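Local coordinates for protein sulfoquinovosidase (Escherichia coli, PDB 5AEG) that hydrolyses sulfoquinovosyl diacylglycerides and simple sulfoquinovosides such as sulfoquinovosyl glycerol, releasing the sulfoquinovose that feeds bacterial sulfoglycolysis, at residues A489-A494 with M587-L592; T566-Y571 with Y607-D612; L592-D597 with P631-V636; D612-P617 with P659-A664; D625-L630 with G646-V651. All blocks are in the same frame, centred on the assembly; numbering follows the deposited sequence.

Contact 1: A489-A494 with M587-L592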
# COMPACT_ATOMS: atom_id res chain seq x y z
N ALA A 489 3.24 6.95 -3.01
CA ALA A 489 2.59 5.73 -2.55
C ALA A 489 2.57 4.65 -3.63
O ALA A 489 2.89 3.46 -3.39
CB ALA A 489 1.22 6.09 -2.02
N ALA A 490 2.21 5.02 -4.86
CA ALA A 490 2.24 4.07 -5.97
C ALA A 490 3.67 3.55 -6.27
O ALA A 490 3.86 2.37 -6.52
CB ALA A 490 1.73 4.71 -7.22
N LEU A 491 4.62 4.46 -6.28
CA LEU A 491 5.97 4.18 -6.74
C LEU A 491 6.72 3.35 -5.71
O LEU A 491 7.44 2.41 -6.07
CB LEU A 491 6.76 5.40 -7.02
CG LEU A 491 6.21 6.26 -8.20
CD1 LEU A 491 7.04 7.50 -8.36
CD2 LEU A 491 6.12 5.47 -9.50
N SER A 492 6.59 3.71 -4.44
CA SER A 492 7.15 2.90 -3.35
C SER A 492 6.62 1.48 -3.40
O SER A 492 7.37 0.47 -3.32
CB SER A 492 6.87 3.59 -2.02
OG SER A 492 5.49 3.78 -1.81
N LEU A 493 5.30 1.33 -3.55
CA LEU A 493 4.73 -0.02 -3.69
C LEU A 493 5.20 -0.78 -4.90
O LEU A 493 5.51 -1.99 -4.82
CB LEU A 493 3.19 -0.00 -3.66
CG LEU A 493 2.66 0.06 -2.23
CD1 LEU A 493 1.17 0.22 -2.19
CD2 LEU A 493 3.03 -1.22 -1.44
N ALA A 494 5.31 -0.08 -6.01
CA ALA A 494 5.87 -0.68 -7.20
C ALA A 494 7.26 -1.34 -7.01
O ALA A 494 7.50 -2.47 -7.49
CB ALA A 494 5.86 0.35 -8.32
N MET A 587 2.24 1.42 -12.81
CA MET A 587 2.74 2.74 -12.69
C MET A 587 4.19 2.60 -12.26
O MET A 587 4.49 1.99 -11.25
CB MET A 587 1.93 3.54 -11.64
CG MET A 587 0.53 3.77 -12.06
SD MET A 587 -0.63 4.27 -10.71
CE MET A 587 -0.02 5.86 -10.26
N ARG A 588 5.08 3.18 -13.07
CA ARG A 588 6.50 2.93 -12.96
C ARG A 588 7.34 4.14 -12.65
O ARG A 588 7.16 5.25 -13.26
CB ARG A 588 6.97 2.35 -14.34
CG ARG A 588 6.23 1.09 -14.72
CD ARG A 588 6.60 0.55 -16.12
NE ARG A 588 5.67 -0.46 -16.56
CZ ARG A 588 5.71 -1.06 -17.76
NH1 ARG A 588 6.68 -0.78 -18.65
NH2 ARG A 588 4.79 -1.94 -18.12
N PRO A 589 8.39 3.98 -11.82
CA PRO A 589 9.39 4.98 -11.60
C PRO A 589 10.11 5.21 -12.96
O PRO A 589 10.29 4.23 -13.67
CB PRO A 589 10.33 4.33 -10.58
CG PRO A 589 9.48 3.29 -9.90
CD PRO A 589 8.59 2.79 -10.96
N LEU A 590 10.43 6.45 -13.29
CA LEU A 590 11.05 6.73 -14.64
C LEU A 590 12.41 5.96 -14.82
O LEU A 590 12.76 5.57 -15.96
CB LEU A 590 11.29 8.16 -14.84
CG LEU A 590 10.15 8.95 -15.53
CD1 LEU A 590 8.83 9.03 -14.75
CD2 LEU A 590 10.60 10.33 -15.91
N PHE A 591 13.09 5.67 -13.72
CA PHE A 591 14.41 5.02 -13.79
C PHE A 591 14.28 3.56 -14.16
O PHE A 591 15.26 2.99 -14.53
CB PHE A 591 15.26 5.30 -12.56
CG PHE A 591 14.66 4.82 -11.27
CD1 PHE A 591 14.61 3.49 -10.95
CD2 PHE A 591 14.14 5.71 -10.41
CE1 PHE A 591 14.09 3.06 -9.72
CE2 PHE A 591 13.57 5.31 -9.20
CZ PHE A 591 13.58 3.99 -8.85
N LEU A 592 13.07 2.95 -14.17
CA LEU A 592 12.93 1.63 -14.70
C LEU A 592 13.29 1.59 -16.22
O LEU A 592 13.76 0.53 -16.72
CB LEU A 592 11.57 1.03 -14.57
CG LEU A 592 11.01 0.73 -13.17
CD1 LEU A 592 9.79 -0.14 -13.24
CD2 LEU A 592 12.05 0.20 -12.24
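Helix 486-495 passes the short strand 587-588 and the loop that follows it at Ala490, Leu491 and Ala494; the backbones come nearest at Leu491 and Pro589, whose CA atoms are 6.0 Å apart. No hydrogen bond crosses between the segments, and the fit is van der Waals, methyl groups meeting side chains and peptide backbone. Leu491 has the larger share on the helix side, through one methyl. Its CG stands anti to the carbonyl carbon (chi1 -65°), and CD2 lies over the Arg588-Pro589 peptide, 3.6 Å from Pro589 N, while brushing Pro589 CD at 3.9 Å. One turn on, the CB methyl of Ala494 sits 3.6 Å from the carbonyl oxygen of Met587. Met587 reaches back along the helix: its chain bends at the last torsion (chi3 67°), which brings CE to 3.7 Å from Ala490 CB. Two alanines on the facing side of the helix leave room for a strand to lie this close. Arg588 leads the other way, where NE bonds to the carbonyl of Pro585 and NH1 to His593, while its backbone pairs with Leu608. The arrangement is a buried domain interface, a helix of the family 31 TIM-barrel domain laid against the edge strand of the C-terminal beta domain.

Contact 2: T566-Y571 with Y607-D612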
# COMPACT_ATOMS: atom_id res chain seq x y z
N THR A 566 -11.25 4.66 -20.81
CA THR A 566 -11.73 3.46 -21.52
C THR A 566 -11.02 3.31 -22.90
O THR A 566 -10.76 2.20 -23.32
CB THR A 566 -13.26 3.39 -21.72
OG1 THR A 566 -13.73 4.57 -22.38
CG2 THR A 566 -13.94 3.24 -20.36
N THR A 567 -10.63 4.43 -23.50
CA THR A 567 -9.87 4.38 -24.75
C THR A 567 -8.51 3.67 -24.56
O THR A 567 -8.03 2.91 -25.44
CB THR A 567 -9.66 5.74 -25.31
OG1 THR A 567 -10.93 6.37 -25.56
CG2 THR A 567 -8.84 5.68 -26.66
N LEU A 568 -7.89 3.87 -23.38
CA LEU A 568 -6.67 3.19 -23.05
C LEU A 568 -6.76 1.73 -22.71
O LEU A 568 -5.70 1.09 -22.55
CB LEU A 568 -5.97 3.91 -21.89
CG LEU A 568 -5.57 5.36 -22.12
CD1 LEU A 568 -5.06 5.88 -20.80
CD2 LEU A 568 -4.45 5.43 -23.12
N LYS A 569 -7.98 1.15 -22.61
CA LYS A 569 -8.17 -0.21 -22.20
C LYS A 569 -7.13 -1.24 -22.71
O LYS A 569 -6.56 -1.99 -21.92
CB LYS A 569 -9.57 -0.71 -22.43
CG LYS A 569 -9.82 -2.18 -22.21
CD LYS A 569 -11.29 -2.55 -22.28
CE LYS A 569 -11.52 -3.98 -21.83
NZ LYS A 569 -12.95 -4.25 -22.00
N PRO A 570 -6.91 -1.29 -24.03
CA PRO A 570 -6.05 -2.39 -24.48
C PRO A 570 -4.60 -2.19 -24.05
O PRO A 570 -3.89 -3.16 -23.79
CB PRO A 570 -6.22 -2.38 -26.05
CG PRO A 570 -6.68 -1.01 -26.30
CD PRO A 570 -7.55 -0.60 -25.16
N TYR A 571 -4.19 -0.95 -23.92
CA TYR A 571 -2.85 -0.60 -23.48
C TYR A 571 -2.66 -0.96 -21.99
O TYR A 571 -1.69 -1.64 -21.62
CB TYR A 571 -2.59 0.88 -23.70
CG TYR A 571 -1.29 1.38 -23.18
CD1 TYR A 571 -0.08 1.03 -23.80
CD2 TYR A 571 -1.22 2.13 -22.02
CE1 TYR A 571 1.12 1.47 -23.37
CE2 TYR A 571 0.01 2.59 -21.56
CZ TYR A 571 1.18 2.27 -22.23
OH TYR A 571 2.37 2.72 -21.75
N TYR A 607 5.41 9.73 -13.03
CA TYR A 607 5.49 8.35 -13.28
C TYR A 607 5.28 8.03 -14.71
O TYR A 607 4.82 8.86 -15.47
CB TYR A 607 4.52 7.50 -12.42
CG TYR A 607 3.06 7.79 -12.64
CD1 TYR A 607 2.43 8.92 -12.01
CD2 TYR A 607 2.28 6.98 -13.42
CE1 TYR A 607 1.07 9.19 -12.21
CE2 TYR A 607 0.91 7.27 -13.63
CZ TYR A 607 0.32 8.36 -13.01
OH TYR A 607 -1.04 8.55 -13.23
N LEU A 608 5.66 6.81 -15.06
CA LEU A 608 5.31 6.23 -16.37
C LEU A 608 4.11 5.27 -16.17
O LEU A 608 4.08 4.45 -15.24
CB LEU A 608 6.49 5.48 -16.95
CG LEU A 608 7.73 6.26 -17.27
CD1 LEU A 608 8.94 5.33 -17.59
CD2 LEU A 608 7.53 7.28 -18.34
N LEU A 609 3.13 5.39 -17.03
CA LEU A 609 1.98 4.46 -17.12
C LEU A 609 2.33 3.51 -18.23
O LEU A 609 2.30 3.89 -19.39
CB LEU A 609 0.68 5.20 -17.40
CG LEU A 609 -0.64 4.43 -17.40
CD1 LEU A 609 -0.98 3.86 -16.00
CD2 LEU A 609 -1.79 5.31 -17.89
N GLY A 610 2.59 2.26 -17.86
CA GLY A 610 3.25 1.30 -18.78
C GLY A 610 4.59 1.91 -19.23
O GLY A 610 5.17 2.75 -18.54
N ARG A 611 5.08 1.45 -20.38
CA ARG A 611 6.32 1.96 -20.96
C ARG A 611 6.26 3.35 -21.61
O ARG A 611 7.26 4.09 -21.56
CB ARG A 611 6.81 0.93 -22.00
CG ARG A 611 8.11 1.23 -22.73
CD ARG A 611 9.32 1.29 -21.87
NE ARG A 611 10.55 1.80 -22.59
CZ ARG A 611 10.91 3.10 -22.64
NH1 ARG A 611 10.18 4.11 -22.02
NH2 ARG A 611 12.02 3.40 -23.30
N ASP A 612 5.12 3.71 -22.21
CA ASP A 612 5.11 4.74 -23.27
C ASP A 612 4.37 6.03 -22.90
O ASP A 612 4.32 6.96 -23.71
CB ASP A 612 4.48 4.11 -24.53
CG ASP A 612 5.36 3.03 -25.18
OD1 ASP A 612 6.54 3.10 -24.97
OD2 ASP A 612 4.85 2.12 -25.84
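Tyr571, on helix 569-582, points its ring at the loop that follows strand 607-609; the backbones stay well apart, with the nearest CA atoms, those of Tyr571 and Gly610, separated by 7.9 Å. The phenol spans that gap. With CG anti to the backbone N (chi1 175°), the ring runs straight out from the helix and its hydroxyl does two jobs. It donates to the carbonyl oxygen of Leu609, OH to O 2.6 Å, meeting a lone pair in the carbonyl plane, and it accepts from the backbone N of Asp612 at 3.0 Å, the N-H pointing almost straight at it (165°). Both partners lie at the ring edge, near its plane. Gly610 CA passes 3.4 Å from the hydroxyl, and a side chain there would run into the oxygen; the positive phi of this residue also suits glycine. Beside the phenol, Leu568 CD1 and Leu609 CD2 meet loosely at 4.4 Å. Trp668 and Phe672 pack edge-to-face with the Tyr571 ring. A phenylalanine in place of Tyr571 would probably leave the Leu609 carbonyl and the Asp612 N-H buried without their mate and set the loop freer to move. One hydroxyl thus serves as donor and acceptor at once, bridging Leu609 and Asp612 across the loop after the strand, where the barrel and C-terminal domains meet.

Contact 3: L592-D597 with P631-V636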
# COMPACT_ATOMS: atom_id res chain seq x y z
N LEU A 592 13.07 2.95 -14.17
CA LEU A 592 12.93 1.63 -14.70
C LEU A 592 13.29 1.59 -16.22
O LEU A 592 13.76 0.53 -16.72
CB LEU A 592 11.57 1.03 -14.57
CG LEU A 592 11.01 0.73 -13.17
CD1 LEU A 592 9.79 -0.14 -13.24
CD2 LEU A 592 12.05 0.20 -12.24
N HIS A 593 13.03 2.70 -16.91
CA HIS A 593 13.25 2.76 -18.37
C HIS A 593 14.29 3.74 -18.80
O HIS A 593 14.62 3.74 -19.97
CB HIS A 593 11.94 2.98 -19.13
CG HIS A 593 10.98 1.90 -18.95
ND1 HIS A 593 11.24 0.59 -19.35
CD2 HIS A 593 9.76 1.88 -18.34
CE1 HIS A 593 10.21 -0.17 -19.03
NE2 HIS A 593 9.30 0.59 -18.43
N TYR A 594 14.77 4.63 -17.92
CA TYR A 594 15.74 5.70 -18.20
C TYR A 594 16.83 5.57 -17.12
O TYR A 594 17.15 6.48 -16.44
CB TYR A 594 15.08 7.14 -18.24
CG TYR A 594 14.04 7.17 -19.32
CD1 TYR A 594 14.39 7.48 -20.66
CD2 TYR A 594 12.73 6.78 -19.07
CE1 TYR A 594 13.46 7.35 -21.70
CE2 TYR A 594 11.76 6.72 -20.10
CZ TYR A 594 12.11 7.06 -21.41
OH TYR A 594 11.25 6.92 -22.47
N GLU A 595 17.42 4.37 -17.01
CA GLU A 595 18.37 4.06 -15.93
C GLU A 595 19.57 4.93 -15.87
O GLU A 595 20.07 5.19 -14.77
CB GLU A 595 18.86 2.60 -16.01
CG GLU A 595 17.89 1.57 -15.52
CD GLU A 595 18.54 0.22 -15.30
OE1 GLU A 595 19.80 0.13 -15.43
OE2 GLU A 595 17.83 -0.74 -14.92
N ASP A 596 20.01 5.46 -17.03
CA ASP A 596 21.22 6.24 -17.10
C ASP A 596 20.96 7.69 -16.78
O ASP A 596 21.89 8.45 -16.76
CB ASP A 596 21.89 6.07 -18.50
CG ASP A 596 20.93 6.42 -19.66
OD1 ASP A 596 19.62 6.40 -19.50
OD2 ASP A 596 21.48 6.64 -20.76
N ASP A 597 19.70 8.10 -16.56
CA ASP A 597 19.37 9.49 -16.29
C ASP A 597 19.34 9.73 -14.77
O ASP A 597 18.37 9.28 -14.08
CB ASP A 597 18.06 9.89 -16.98
CG ASP A 597 17.71 11.33 -16.84
OD1 ASP A 597 18.09 11.96 -15.83
OD2 ASP A 597 16.97 11.89 -17.71
N PRO A 631 12.63 12.75 -19.50
CA PRO A 631 13.92 12.17 -19.80
C PRO A 631 14.10 12.21 -21.39
O PRO A 631 13.16 12.61 -22.15
CB PRO A 631 13.80 10.75 -19.33
CG PRO A 631 12.33 10.41 -19.62
CD PRO A 631 11.59 11.72 -19.45
N GLU A 632 15.30 11.90 -21.83
CA GLU A 632 15.61 12.03 -23.26
C GLU A 632 14.89 11.01 -24.10
O GLU A 632 15.10 9.79 -24.00
CB GLU A 632 17.17 11.94 -23.50
CG GLU A 632 17.59 12.53 -24.88
CD GLU A 632 17.14 13.99 -25.07
OE1 GLU A 632 17.76 14.97 -24.51
OE2 GLU A 632 16.12 14.20 -25.79
N ASP A 633 13.94 11.50 -24.90
CA ASP A 633 13.13 10.65 -25.73
C ASP A 633 12.38 11.62 -26.60
O ASP A 633 12.43 12.81 -26.43
CB ASP A 633 12.15 9.70 -24.96
CG ASP A 633 11.99 8.37 -25.59
OD1 ASP A 633 11.94 8.34 -26.83
OD2 ASP A 633 11.84 7.30 -24.93
N ASN A 634 11.71 11.06 -27.57
CA ASN A 634 10.79 11.88 -28.40
C ASN A 634 9.35 11.79 -27.84
O ASN A 634 8.69 10.80 -28.04
CB ASN A 634 10.91 11.45 -29.84
CG ASN A 634 12.29 11.94 -30.43
OD1 ASN A 634 12.75 13.15 -30.28
ND2 ASN A 634 13.00 11.01 -30.94
N TRP A 635 8.97 12.86 -27.19
CA TRP A 635 7.70 12.95 -26.42
C TRP A 635 6.70 13.73 -27.22
O TRP A 635 7.06 14.65 -27.95
CB TRP A 635 7.97 13.61 -25.07
CG TRP A 635 8.76 12.74 -24.16
CD1 TRP A 635 10.06 12.93 -23.84
CD2 TRP A 635 8.35 11.51 -23.53
NE1 TRP A 635 10.45 11.97 -22.99
CE2 TRP A 635 9.45 11.04 -22.84
CE3 TRP A 635 7.17 10.77 -23.47
CZ2 TRP A 635 9.42 9.91 -22.09
CZ3 TRP A 635 7.12 9.67 -22.70
CH2 TRP A 635 8.24 9.23 -22.04
N VAL A 636 5.44 13.31 -27.14
CA VAL A 636 4.33 14.03 -27.73
C VAL A 636 3.29 14.34 -26.66
O VAL A 636 2.85 13.40 -25.97
CB VAL A 636 3.65 13.13 -28.80
CG1 VAL A 636 2.56 13.92 -29.48
CG2 VAL A 636 4.68 12.69 -29.80
O HOH W 1 17.39 10.92 -20.26
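Tyr594 and Pro631 form a CH-pi contact between two loops of the C-terminal domain, one between strands 587-588 and 607-609, the other leading into strand 635-637. Pro631 CG stands 3.5 Å from the Tyr594 ring centroid, almost exactly over its centre. At the ring's far end the Tyr594 hydroxyl donates to Asp633 OD2 (2.6 Å), on the anti lone pair, with ring and carboxylate planes 69° apart. That oxygen also takes a salt bridge from Arg663, and the hydroxyl has a second partner in Arg611, so the phenol end is tied into a charged cluster. Trp635 CZ2 adds a 3.5 Å contact to the hydroxyl, while its NE1 bonds back to Pro631 O within its own segment, spanning the residues between. Asp597 OD2 reaches Glu632 N through a water, 2.8 Å from each. A type I beta turn, closed by Asp597 N to Tyr594 O, lets Tyr594 and Asp597 both meet residues 631-633. The arrangement is one of two connecting loops of a beta domain packed together, aromatic ring on proline.

Contact 4: D612-P617 with P659-A664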
# COMPACT_ATOMS: atom_id res chain seq x y z
N ASP A 612 5.12 3.71 -22.21
CA ASP A 612 5.11 4.74 -23.27
C ASP A 612 4.37 6.03 -22.90
O ASP A 612 4.32 6.96 -23.71
CB ASP A 612 4.48 4.11 -24.53
CG ASP A 612 5.36 3.03 -25.18
OD1 ASP A 612 6.54 3.10 -24.97
OD2 ASP A 612 4.85 2.12 -25.84
N ILE A 613 3.75 6.10 -21.70
CA ILE A 613 3.08 7.35 -21.32
C ILE A 613 3.74 7.90 -20.08
O ILE A 613 4.00 7.14 -19.12
CB ILE A 613 1.59 7.08 -20.99
CG1 ILE A 613 0.87 6.62 -22.24
CG2 ILE A 613 0.95 8.37 -20.44
CD1 ILE A 613 -0.57 6.18 -22.07
N LEU A 614 4.02 9.19 -20.07
CA LEU A 614 4.57 9.85 -18.93
C LEU A 614 3.49 10.74 -18.35
O LEU A 614 2.89 11.57 -19.09
CB LEU A 614 5.81 10.63 -19.30
CG LEU A 614 6.59 11.40 -18.19
CD1 LEU A 614 8.06 11.49 -18.56
CD2 LEU A 614 6.06 12.75 -17.85
N VAL A 615 3.29 10.68 -17.02
CA VAL A 615 2.18 11.47 -16.35
C VAL A 615 2.76 12.30 -15.22
O VAL A 615 3.50 11.77 -14.35
CB VAL A 615 1.06 10.58 -15.79
CG1 VAL A 615 -0.15 11.38 -15.24
CG2 VAL A 615 0.61 9.53 -16.79
N ALA A 616 2.41 13.58 -15.18
CA ALA A 616 2.81 14.38 -14.05
C ALA A 616 1.57 15.12 -13.57
O ALA A 616 1.27 16.21 -14.02
CB ALA A 616 3.91 15.33 -14.41
N PRO A 617 0.83 14.52 -12.66
CA PRO A 617 -0.44 15.11 -12.23
C PRO A 617 -0.34 16.48 -11.57
O PRO A 617 0.54 16.72 -10.73
CB PRO A 617 -1.03 14.06 -11.25
CG PRO A 617 -0.19 12.88 -11.35
CD PRO A 617 1.14 13.27 -11.98
N PRO A 659 -1.02 16.91 -17.54
CA PRO A 659 0.31 16.86 -18.23
C PRO A 659 0.71 15.44 -18.49
O PRO A 659 1.16 14.73 -17.53
CB PRO A 659 1.23 17.56 -17.24
CG PRO A 659 0.32 18.34 -16.32
CD PRO A 659 -0.88 17.44 -16.18
N VAL A 660 0.38 14.97 -19.71
CA VAL A 660 0.51 13.61 -20.13
C VAL A 660 1.23 13.65 -21.48
O VAL A 660 0.82 14.38 -22.37
CB VAL A 660 -0.87 12.91 -20.30
CG1 VAL A 660 -0.71 11.54 -20.92
CG2 VAL A 660 -1.60 12.76 -18.92
N PHE A 661 2.29 12.86 -21.61
CA PHE A 661 3.05 12.81 -22.83
C PHE A 661 3.23 11.37 -23.23
O PHE A 661 3.22 10.48 -22.37
CB PHE A 661 4.42 13.47 -22.62
CG PHE A 661 4.38 14.84 -22.13
CD1 PHE A 661 4.07 15.10 -20.80
CD2 PHE A 661 4.70 15.90 -22.97
CE1 PHE A 661 4.03 16.41 -20.36
CE2 PHE A 661 4.70 17.18 -22.52
CZ PHE A 661 4.34 17.44 -21.22
N TYR A 662 3.30 11.08 -24.50
CA TYR A 662 3.59 9.76 -24.95
C TYR A 662 4.77 9.68 -25.95
O TYR A 662 5.12 10.69 -26.59
CB TYR A 662 2.37 9.06 -25.52
CG TYR A 662 1.86 9.61 -26.89
CD1 TYR A 662 2.38 9.18 -28.10
CD2 TYR A 662 0.91 10.60 -26.93
CE1 TYR A 662 1.92 9.69 -29.34
CE2 TYR A 662 0.43 11.14 -28.17
CZ TYR A 662 0.91 10.64 -29.36
OH TYR A 662 0.41 11.21 -30.55
N ARG A 663 5.34 8.50 -26.03
CA ARG A 663 6.56 8.25 -26.85
C ARG A 663 6.05 8.16 -28.35
O ARG A 663 5.26 7.29 -28.70
CB ARG A 663 7.25 6.93 -26.45
CG ARG A 663 7.96 7.00 -25.09
CD ARG A 663 8.71 5.73 -24.75
NE ARG A 663 9.72 5.46 -25.76
CZ ARG A 663 9.72 4.44 -26.60
NH1 ARG A 663 8.73 3.53 -26.65
NH2 ARG A 663 10.75 4.39 -27.49
N ALA A 664 6.53 9.07 -29.17
CA ALA A 664 6.29 9.08 -30.66
C ALA A 664 6.52 7.74 -31.26
O ALA A 664 5.78 7.35 -32.11
CB ALA A 664 7.19 10.12 -31.29
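Strands 613-615 and 660-663 are antiparallel neighbours in the middle of the six-stranded sheet of the C-terminal domain, their axes 4.6 Å apart and their directions at 159°. Leu614 and Phe661 make the hydrogen-bonded pair, Leu614 N to Phe661 O at 2.8 Å and Phe661 N to Leu614 O at 2.9 Å. The pairing runs on to either side: Ala616 N bonds to Pro659 O, and Arg663 N to Asp612 O. Ile613, Val615, Val660 and Tyr662 share one face of the sheet. There Ile613 CG2 touches Val660 CG1 at 3.6 Å, and both methyls are anti to their own backbone N; Val615 and Val660 lie side by side, pointing the same way. Phe672 of helix 669-673 packs on Ile613 and Tyr662. Leu614 and Phe661 project from the other face, CD2 to CD1 4.3 Å, and meet Leu628 and Trp635. At the end of the pair, Arg663 folds back at chi3 (60°) and sends NH1 to Asp612 OD1 at 2.8 Å, a salt bridge in the guanidinium plane but arriving from above the carboxylate plane. Ser666 fixes the other oxygen of Asp612. Arg663 NE has a second acidic partner in Asp633, and the two acids would be expected to stabilise the arginine's positive charge. This is a central antiparallel pair of a beta domain, largely apolar on both faces and closed at one end by an ion pair.

Contact 5: D625-L630 with G646-V651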
# COMPACT_ATOMS: atom_id res chain seq x y z
N ASP A 625 -0.87 26.10 -15.53
CA ASP A 625 0.20 25.36 -16.21
C ASP A 625 0.91 24.42 -15.16
O ASP A 625 0.55 24.42 -14.00
CB ASP A 625 1.19 26.36 -16.85
CG ASP A 625 1.87 27.29 -15.85
OD1 ASP A 625 1.74 27.20 -14.62
OD2 ASP A 625 2.60 28.16 -16.30
N TRP A 626 1.95 23.72 -15.59
CA TRP A 626 2.62 22.73 -14.78
C TRP A 626 4.01 22.43 -15.37
O TRP A 626 4.18 22.43 -16.61
CB TRP A 626 1.78 21.43 -14.75
CG TRP A 626 2.22 20.47 -13.68
CD1 TRP A 626 2.81 19.28 -13.82
CD2 TRP A 626 2.01 20.67 -12.30
NE1 TRP A 626 3.00 18.70 -12.56
CE2 TRP A 626 2.56 19.56 -11.62
CE3 TRP A 626 1.44 21.75 -11.54
CZ2 TRP A 626 2.52 19.45 -10.24
CZ3 TRP A 626 1.43 21.65 -10.12
CH2 TRP A 626 2.02 20.53 -9.52
N THR A 627 4.95 22.20 -14.47
CA THR A 627 6.41 22.00 -14.79
C THR A 627 6.75 20.61 -14.32
O THR A 627 6.34 20.19 -13.22
CB THR A 627 7.22 23.11 -14.10
OG1 THR A 627 6.84 24.39 -14.63
CG2 THR A 627 8.73 22.93 -14.29
N LEU A 628 7.43 19.85 -15.17
CA LEU A 628 7.76 18.48 -14.94
C LEU A 628 9.04 18.21 -15.72
O LEU A 628 9.55 19.12 -16.41
CB LEU A 628 6.66 17.57 -15.46
CG LEU A 628 6.38 17.75 -16.94
CD1 LEU A 628 6.37 16.38 -17.58
CD2 LEU A 628 5.08 18.50 -17.17
N TYR A 629 9.50 16.98 -15.62
CA TYR A 629 10.74 16.55 -16.22
C TYR A 629 10.49 15.52 -17.28
O TYR A 629 9.88 14.50 -17.02
CB TYR A 629 11.74 16.02 -15.12
CG TYR A 629 13.02 15.57 -15.74
CD1 TYR A 629 13.97 16.53 -16.22
CD2 TYR A 629 13.29 14.24 -15.95
CE1 TYR A 629 15.20 16.12 -16.80
CE2 TYR A 629 14.50 13.83 -16.55
CZ TYR A 629 15.43 14.79 -17.02
OH TYR A 629 16.61 14.31 -17.62
N LEU A 630 11.06 15.71 -18.49
CA LEU A 630 11.08 14.66 -19.46
C LEU A 630 12.49 14.08 -19.64
O LEU A 630 13.45 14.86 -19.84
CB LEU A 630 10.60 15.21 -20.83
CG LEU A 630 9.17 15.78 -20.89
CD1 LEU A 630 8.86 16.39 -22.30
CD2 LEU A 630 8.17 14.71 -20.60
N GLY A 646 14.16 15.73 -24.27
CA GLY A 646 14.53 15.73 -22.82
C GLY A 646 14.75 17.09 -22.21
O GLY A 646 15.22 18.02 -22.86
N GLY A 647 14.37 17.23 -20.95
CA GLY A 647 14.67 18.39 -20.14
C GLY A 647 13.44 18.73 -19.28
O GLY A 647 12.35 18.13 -19.47
N GLU A 648 13.57 19.76 -18.47
CA GLU A 648 12.46 20.32 -17.77
C GLU A 648 11.51 20.94 -18.79
O GLU A 648 12.00 21.61 -19.78
CB GLU A 648 12.95 21.39 -16.81
CG GLU A 648 12.07 21.58 -15.59
CD GLU A 648 12.15 20.40 -14.60
OE1 GLU A 648 13.12 19.65 -14.68
OE2 GLU A 648 11.24 20.18 -13.77
N VAL A 649 10.18 20.85 -18.57
CA VAL A 649 9.21 21.47 -19.47
C VAL A 649 8.08 22.07 -18.68
O VAL A 649 7.67 21.52 -17.62
CB VAL A 649 8.71 20.43 -20.48
CG1 VAL A 649 7.93 19.32 -19.82
CG2 VAL A 649 7.87 21.07 -21.54
N THR A 650 7.58 23.19 -19.15
CA THR A 650 6.36 23.76 -18.56
C THR A 650 5.31 23.72 -19.62
O THR A 650 5.60 24.10 -20.80
CB THR A 650 6.65 25.17 -18.02
OG1 THR A 650 7.65 25.09 -16.97
CG2 THR A 650 5.31 25.88 -17.54
N VAL A 651 4.13 23.21 -19.34
CA VAL A 651 3.03 23.15 -20.32
C VAL A 651 1.76 23.70 -19.76
O VAL A 651 1.53 23.64 -18.55
CB VAL A 651 2.73 21.71 -20.83
CG1 VAL A 651 3.85 21.21 -21.69
CG2 VAL A 651 2.47 20.70 -19.66
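Trp626 with Val651, Leu628 with Val649 and Leu630 with Gly647 are the hydrogen-bonded pairs of an antiparallel two-stranded sheet, and in each pair both residues give an N-H and take one. In the central pair, Val649 N to Leu628 O is 2.8 Å at 166°, and Leu628 N returns to Val649 O at 3.0 Å. Trp626 N reaches Val651 O at a poorer 136°. CA-H...O contacts fill in between, as from Thr627 CA to Val649 O at 3.1 Å. The Tyr629 carbonyl is taken by Gln606 NE2, and Gly646 N by Glu632 OE2. On the outer face the hydroxyls of Thr627 and Thr650 bond to each other, OG1 to OG1 2.6 Å. Nearby, Glu648 OE1 lies at the edge of the Tyr629 ring. Asp625 OD1 is taken by Arg623. Gly647, at phi 140°, has backbone angles that would jam a side chain. Turned to the other face, Leu628 has CG 3.6 Å from Val649 CG1, the two side chains running alongside. An alanine at Leu628 would probably open a gap between Val649 and the residues beneath, Leu614 and Phe661. Strands 625-630 and 647-652 thus lie over strands 613-615 and 660-663, with Phe644 of strand 643-644 packed against Leu630, Val649 and Val651.

Contacts 1 and 2 join the TIM-barrel domain to the C-terminal domain, through helix 486-495 and helix 569-582; contacts 3, 4 and 5 lie wholly within the latter. Contacts 1 to 4 all reach one six-stranded antiparallel sheet, in which 587-588, 607-609, 613-615, 660-663 and 635-637 follow side by side. Contacts 2 and 4 share Asp612 and have centres about 9 Å apart; contacts 1 and 3 share Leu592. Along the chain, 625-630 and 646-651 fall between the two segments of contact 4, and their two-stranded sheet packs on it, the centres of contacts 4 and 5 being about 11 Å apart. The C-terminal domain is thereby a layered beta unit seated on the catalytic barrel.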